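Long-range contact in dual specificity phosphatase 28 (Homo sapiens, PDB 5Y15), which dephosphorylates a synthetic aryl phosphate in vitro but has almost no detectable activity on phosphotyrosine, less on phosphothreonine and none on phosphoserine: residues A[65-77]-A[84-97]. The protein carries 2 engineered substitutions. Sequence-based numbering, arbitrary orientation.
Sequences GVTLCVNVSRQQP and VAELRVPVFDDPAE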
loop_
_atom_site.group_PDB
_atom_site.type_symbol
_atom_site.label_atom_id
_atom_site.label_comp_id
_atom_site.label_asym_id
_atom_site.label_seq_id
_atom_site.Cartn_x
_atom_site.Cartn_y
_atom_site.Cartn_z
ATOM N N GLY A 65 14.334 4.002 9.730
ATOM C CA GLY A 65 12.947 4.191 10.111
ATOM C C GLY A 65 11.979 3.913 8.989
ATOM O O GLY A 65 10.902 4.517 8.939
ATOM N N VAL A 66 12.333 3.007 8.080
ATOM C CA VAL A 66 11.424 2.661 7.004
ATOM C C VAL A 66 10.206 1.994 7.612
ATOM O O VAL A 66 10.316 1.013 8.352
ATOM C CB VAL A 66 12.123 1.766 5.974
ATOM C CG1 VAL A 66 11.104 1.144 5.029
ATOM C CG2 VAL A 66 13.120 2.600 5.174
ATOM N N THR A 67 9.036 2.541 7.322
ATOM C CA THR A 67 7.792 2.004 7.828
ATOM C C THR A 67 6.913 1.469 6.714
ATOM O O THR A 67 5.827 0.948 6.999
ATOM C CB THR A 67 7.024 3.079 8.606
ATOM O OG1 THR A 67 6.771 4.173 7.735
ATOM C CG2 THR A 67 7.856 3.587 9.781
ATOM N N LEU A 68 7.346 1.583 5.457
ATOM C CA LEU A 68 6.584 1.030 4.347
ATOM C C LEU A 68 7.556 0.590 3.274
ATOM O O LEU A 68 8.411 1.380 2.873
ATOM C CB LEU A 68 5.602 2.059 3.769
ATOM C CG LEU A 68 4.870 1.668 2.482
ATOM C CD1 LEU A 68 3.798 0.647 2.784
ATOM C CD2 LEU A 68 4.275 2.876 1.755
ATOM N N CYS A 69 7.436 -0.663 2.831
ATOM C CA CYS A 69 8.193 -1.183 1.696
ATOM C C CYS A 69 7.266 -1.276 0.495
ATOM O O CYS A 69 6.194 -1.886 0.583
ATOM C CB CYS A 69 8.776 -2.574 2.001
ATOM S SG CYS A 69 9.968 -2.543 3.350
ATOM N N VAL A 70 7.687 -0.718 -0.627
ATOM C CA VAL A 70 6.920 -0.788 -1.860
ATOM C C VAL A 70 7.666 -1.745 -2.766
ATOM O O VAL A 70 8.730 -1.402 -3.299
ATOM C CB VAL A 70 6.741 0.582 -2.527
ATOM C CG1 VAL A 70 5.872 0.449 -3.799
ATOM C CG2 VAL A 70 6.132 1.604 -1.542
ATOM N N ASN A 71 7.092 -2.930 -2.955
ATOM C CA ASN A 71 7.687 -4.019 -3.734
ATOM C C ASN A 71 7.072 -3.906 -5.116
ATOM O O ASN A 71 5.923 -4.290 -5.316
ATOM C CB ASN A 71 7.373 -5.350 -3.049
ATOM C CG ASN A 71 7.984 -6.587 -3.745
ATOM O OD1 ASN A 71 8.470 -6.545 -4.879
ATOM N ND2 ASN A 71 7.915 -7.710 -3.050
ATOM N N VAL A 72 7.807 -3.334 -6.064
ATOM C CA VAL A 72 7.276 -3.133 -7.427
ATOM C C VAL A 72 7.704 -4.342 -8.246
ATOM O O VAL A 72 8.670 -4.320 -9.021
ATOM C CB VAL A 72 7.750 -1.809 -8.034
ATOM C CG1 VAL A 72 6.839 -1.408 -9.206
ATOM C CG2 VAL A 72 7.817 -0.700 -6.955
ATOM N N SER A 73 6.932 -5.426 -8.129
ATOM C CA SER A 73 7.210 -6.632 -8.900
ATOM C C SER A 73 6.093 -7.630 -8.683
ATOM O O SER A 73 5.335 -7.543 -7.719
ATOM C CB SER A 73 8.524 -7.292 -8.491
ATOM O OG SER A 73 8.309 -7.953 -7.267
ATOM N N ARG A 74 6.074 -8.649 -9.535
ATOM C CA ARG A 74 5.102 -9.710 -9.362
ATOM C C ARG A 74 5.665 -10.864 -8.570
ATOM O O ARG A 74 4.907 -11.528 -7.858
ATOM C CB ARG A 74 4.633 -10.222 -10.723
ATOM C CG ARG A 74 3.912 -9.179 -11.537
ATOM C CD ARG A 74 3.400 -9.804 -12.807
ATOM N NE ARG A 74 2.724 -8.853 -13.680
ATOM C CZ ARG A 74 1.405 -8.761 -13.780
ATOM N NH1 ARG A 74 0.637 -9.549 -13.036
ATOM N NH2 ARG A 74 0.851 -7.881 -14.605
ATOM N N GLN A 75 6.992 -11.034 -8.562
ATOM C CA GLN A 75 7.577 -12.254 -8.032
ATOM C C GLN A 75 8.702 -12.009 -7.056
ATOM O O GLN A 75 9.257 -12.990 -6.559
ATOM C CB GLN A 75 8.179 -13.112 -9.166
ATOM C CG GLN A 75 7.278 -13.464 -10.331
ATOM C CD GLN A 75 6.017 -14.163 -9.914
ATOM O OE1 GLN A 75 5.941 -14.737 -8.823
ATOM N NE2 GLN A 75 5.014 -14.140 -10.788
ATOM N N GLN A 76 8.973 -10.718 -6.643
ATOM C CA GLN A 76 10.082 -10.610 -5.713
ATOM C C GLN A 76 9.552 -10.704 -4.293
ATOM O O GLN A 76 8.419 -10.296 -4.026
ATOM C CB GLN A 76 10.856 -9.290 -5.888
ATOM C CG GLN A 76 11.529 -9.117 -7.253
ATOM C CD GLN A 76 12.719 -10.053 -7.451
ATOM O OE1 GLN A 76 13.571 -10.198 -6.566
ATOM N NE2 GLN A 76 12.775 -10.701 -8.615
ATOM N N PRO A 77 10.307 -11.340 -3.407
ATOM C CA PRO A 77 9.820 -11.548 -2.044
ATOM C C PRO A 77 9.789 -10.239 -1.265
ATOM O O PRO A 77 10.696 -9.409 -1.362
ATOM C CB PRO A 77 10.835 -12.542 -1.462
ATOM C CG PRO A 77 12.083 -12.279 -2.260
ATOM C CD PRO A 77 11.580 -12.041 -3.650
ATOM N N VAL A 84 6.730 -4.415 9.354
ATOM C CA VAL A 84 6.738 -3.312 8.402
ATOM C C VAL A 84 5.711 -3.616 7.322
ATOM O O VAL A 84 5.801 -4.651 6.648
ATOM C CB VAL A 84 8.132 -3.107 7.792
ATOM C CG1 VAL A 84 8.090 -2.025 6.725
ATOM C CG2 VAL A 84 9.136 -2.766 8.885
ATOM N N ALA A 85 4.740 -2.718 7.162
ATOM C CA ALA A 85 3.730 -2.887 6.128
ATOM C C ALA A 85 4.404 -2.934 4.765
ATOM O O ALA A 85 5.439 -2.312 4.548
ATOM C CB ALA A 85 2.719 -1.735 6.188
ATOM N N GLU A 86 3.818 -3.708 3.847
ATOM C CA GLU A 86 4.377 -3.915 2.516
ATOM C C GLU A 86 3.274 -3.795 1.483
ATOM O O GLU A 86 2.225 -4.442 1.603
ATOM C CB GLU A 86 5.036 -5.312 2.355
ATOM C CG GLU A 86 5.263 -5.688 0.859
ATOM C CD GLU A 86 5.615 -7.182 0.604
ATOM O OE1 GLU A 86 5.433 -8.024 1.515
ATOM O OE2 GLU A 86 6.040 -7.526 -0.536
ATOM N N LEU A 87 3.526 -2.985 0.463
ATOM C CA LEU A 87 2.612 -2.811 -0.656
ATOM C C LEU A 87 3.272 -3.412 -1.885
ATOM O O LEU A 87 4.347 -2.953 -2.292
ATOM C CB LEU A 87 2.291 -1.324 -0.874
ATOM C CG LEU A 87 1.568 -0.978 -2.179
ATOM C CD1 LEU A 87 0.177 -1.551 -2.180
ATOM C CD2 LEU A 87 1.506 0.545 -2.352
ATOM N N ARG A 88 2.633 -4.419 -2.486
ATOM C CA ARG A 88 3.146 -5.009 -3.709
ATOM C C ARG A 88 2.417 -4.368 -4.871
ATOM O O ARG A 88 1.181 -4.318 -4.879
ATOM C CB ARG A 88 2.947 -6.537 -3.756
ATOM C CG ARG A 88 3.258 -7.135 -5.156
ATOM C CD ARG A 88 3.174 -8.698 -5.240
ATOM N NE ARG A 88 3.897 -9.372 -4.175
ATOM C CZ ARG A 88 5.173 -9.737 -4.268
ATOM N NH1 ARG A 88 5.860 -9.466 -5.380
ATOM N NH2 ARG A 88 5.763 -10.349 -3.250
ATOM N N VAL A 89 3.182 -3.869 -5.835
ATOM C CA VAL A 89 2.670 -3.305 -7.078
ATOM C C VAL A 89 3.017 -4.296 -8.175
ATOM O O VAL A 89 4.165 -4.336 -8.627
ATOM C CB VAL A 89 3.264 -1.906 -7.313
ATOM C CG1 VAL A 89 2.790 -1.281 -8.626
ATOM C CG2 VAL A 89 2.875 -1.036 -6.164
ATOM N N PRO A 90 2.068 -5.122 -8.601
ATOM C CA PRO A 90 2.397 -6.300 -9.418
ATOM C C PRO A 90 2.608 -6.006 -10.884
ATOM O O PRO A 90 1.645 -6.004 -11.662
ATOM C CB PRO A 90 1.184 -7.219 -9.220
ATOM C CG PRO A 90 0.083 -6.365 -8.742
ATOM C CD PRO A 90 0.622 -4.985 -8.380
ATOM N N VAL A 91 3.846 -5.725 -11.276
ATOM C CA VAL A 91 4.176 -5.536 -12.681
ATOM C C VAL A 91 5.517 -6.191 -12.938
ATOM O O VAL A 91 6.387 -6.242 -12.062
ATOM C CB VAL A 91 4.227 -4.038 -13.122
ATOM C CG1 VAL A 91 2.865 -3.397 -13.095
ATOM C CG2 VAL A 91 5.216 -3.233 -12.243
ATOM N N PHE A 92 5.666 -6.729 -14.145
ATOM C CA PHE A 92 6.988 -7.125 -14.587
ATOM C C PHE A 92 7.692 -5.884 -15.117
ATOM O O PHE A 92 7.067 -4.879 -15.467
ATOM C CB PHE A 92 6.944 -8.175 -15.716
ATOM C CG PHE A 92 6.511 -9.565 -15.287
ATOM C CD1 PHE A 92 7.223 -10.277 -14.336
ATOM C CD2 PHE A 92 5.422 -10.166 -15.884
ATOM C CE1 PHE A 92 6.834 -11.559 -13.963
ATOM C CE2 PHE A 92 5.018 -11.459 -15.522
ATOM C CZ PHE A 92 5.728 -12.150 -14.555
ATOM N N ASP A 93 9.010 -5.967 -15.222
ATOM C CA ASP A 93 9.750 -4.860 -15.812
ATOM C C ASP A 93 9.605 -4.973 -17.327
ATOM O O ASP A 93 10.496 -5.422 -18.049
ATOM C CB ASP A 93 11.203 -4.879 -15.361
ATOM C CG ASP A 93 11.994 -3.714 -15.926
ATOM O OD1 ASP A 93 11.377 -2.863 -16.602
ATOM O OD2 ASP A 93 13.223 -3.667 -15.704
ATOM N N ASP A 94 8.429 -4.579 -17.807
ATOM C CA ASP A 94 8.126 -4.784 -19.197
ATOM C C ASP A 94 7.374 -3.574 -19.720
ATOM O O ASP A 94 6.438 -3.085 -19.063
ATOM C CB ASP A 94 7.291 -6.080 -19.352
ATOM C CG ASP A 94 6.964 -6.422 -20.789
ATOM O OD1 ASP A 94 6.380 -5.597 -21.517
ATOM O OD2 ASP A 94 7.324 -7.542 -21.204
ATOM N N PRO A 95 7.717 -3.099 -20.914
ATOM C CA PRO A 95 7.118 -1.847 -21.386
ATOM C C PRO A 95 5.630 -1.947 -21.631
ATOM O O PRO A 95 4.973 -0.911 -21.754
ATOM C CB PRO A 95 7.899 -1.545 -22.679
ATOM C CG PRO A 95 8.452 -2.873 -23.111
ATOM C CD PRO A 95 8.738 -3.622 -21.837
ATOM N N ALA A 96 5.083 -3.149 -21.743
ATOM C CA ALA A 96 3.655 -3.315 -21.960
ATOM C C ALA A 96 2.874 -3.371 -20.657
ATOM O O ALA A 96 1.646 -3.287 -20.688
ATOM C CB ALA A 96 3.387 -4.591 -22.766
ATOM N N GLU A 97 3.555 -3.427 -19.516
ATOM C CA GLU A 97 2.867 -3.426 -18.242
ATOM C C GLU A 97 2.350 -2.026 -17.917
ATOM O O GLU A 97 3.026 -1.019 -18.165
ATOM C CB GLU A 97 3.821 -3.906 -17.152
ATOM C CG GLU A 97 4.171 -5.368 -17.271
ATOM C CD GLU A 97 3.237 -6.230 -16.454
ATOM O OE1 GLU A 97 3.715 -7.114 -15.717
ATOM O OE2 GLU A 97 2.019 -5.999 -16.522
HETATM O O HOH W 1 3.962 -0.467 8.850
#
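Arg88 reaches across to the loop after strand 66-71 and seizes one carbonyl end-on: NH1 and NH2 both donate to Gln76 O, the latter at 2.8 Å. The bend at chi3 (-49°) turns the guanidinium edge to the loop carbonyls, where NH1 also donates to Ser73 O from above that carbonyl's plane. Gln76 O takes a third bond from Asn71 ND2 (2.8 Å), whose other N-H meets Glu86 OE2 at 3.1 Å, amide and carboxylate almost coplanar. Past the strand ends, the extended Arg74 chain presents NE and NH2 side-on to Glu97; NE to OE1 is 2.9 Å, the flat groups only 5° apart. Pro90 O sits over one face of that guanidinium, while Arg74 CD rests on the Phe92 ring, 3.6 Å from its centroid, a CH-pi contact.

Asn71, Glu86 and Arg88 share one face of the parallel pair 66-71 and 85-88. In the mixed sheet of the dual-specificity phosphatase domain, 85-88 is outermost within the chain and 66-71 separates it from 119-123. Val72 CG1 packs on Val91 CG2 at 3.9 Å; the Val72 side chain lies about 5 Å from that of Ser124, engineered at the inferred phosphocysteine position.

In the second shell, Ser73 OG accepts from Gln76 N, an ST motif, and donates to Asn71 OD1, tying that amide to the loop. Glu86 also salt-bridges Arg88 of the second subunit, whose antiparallel strand continues the sheet.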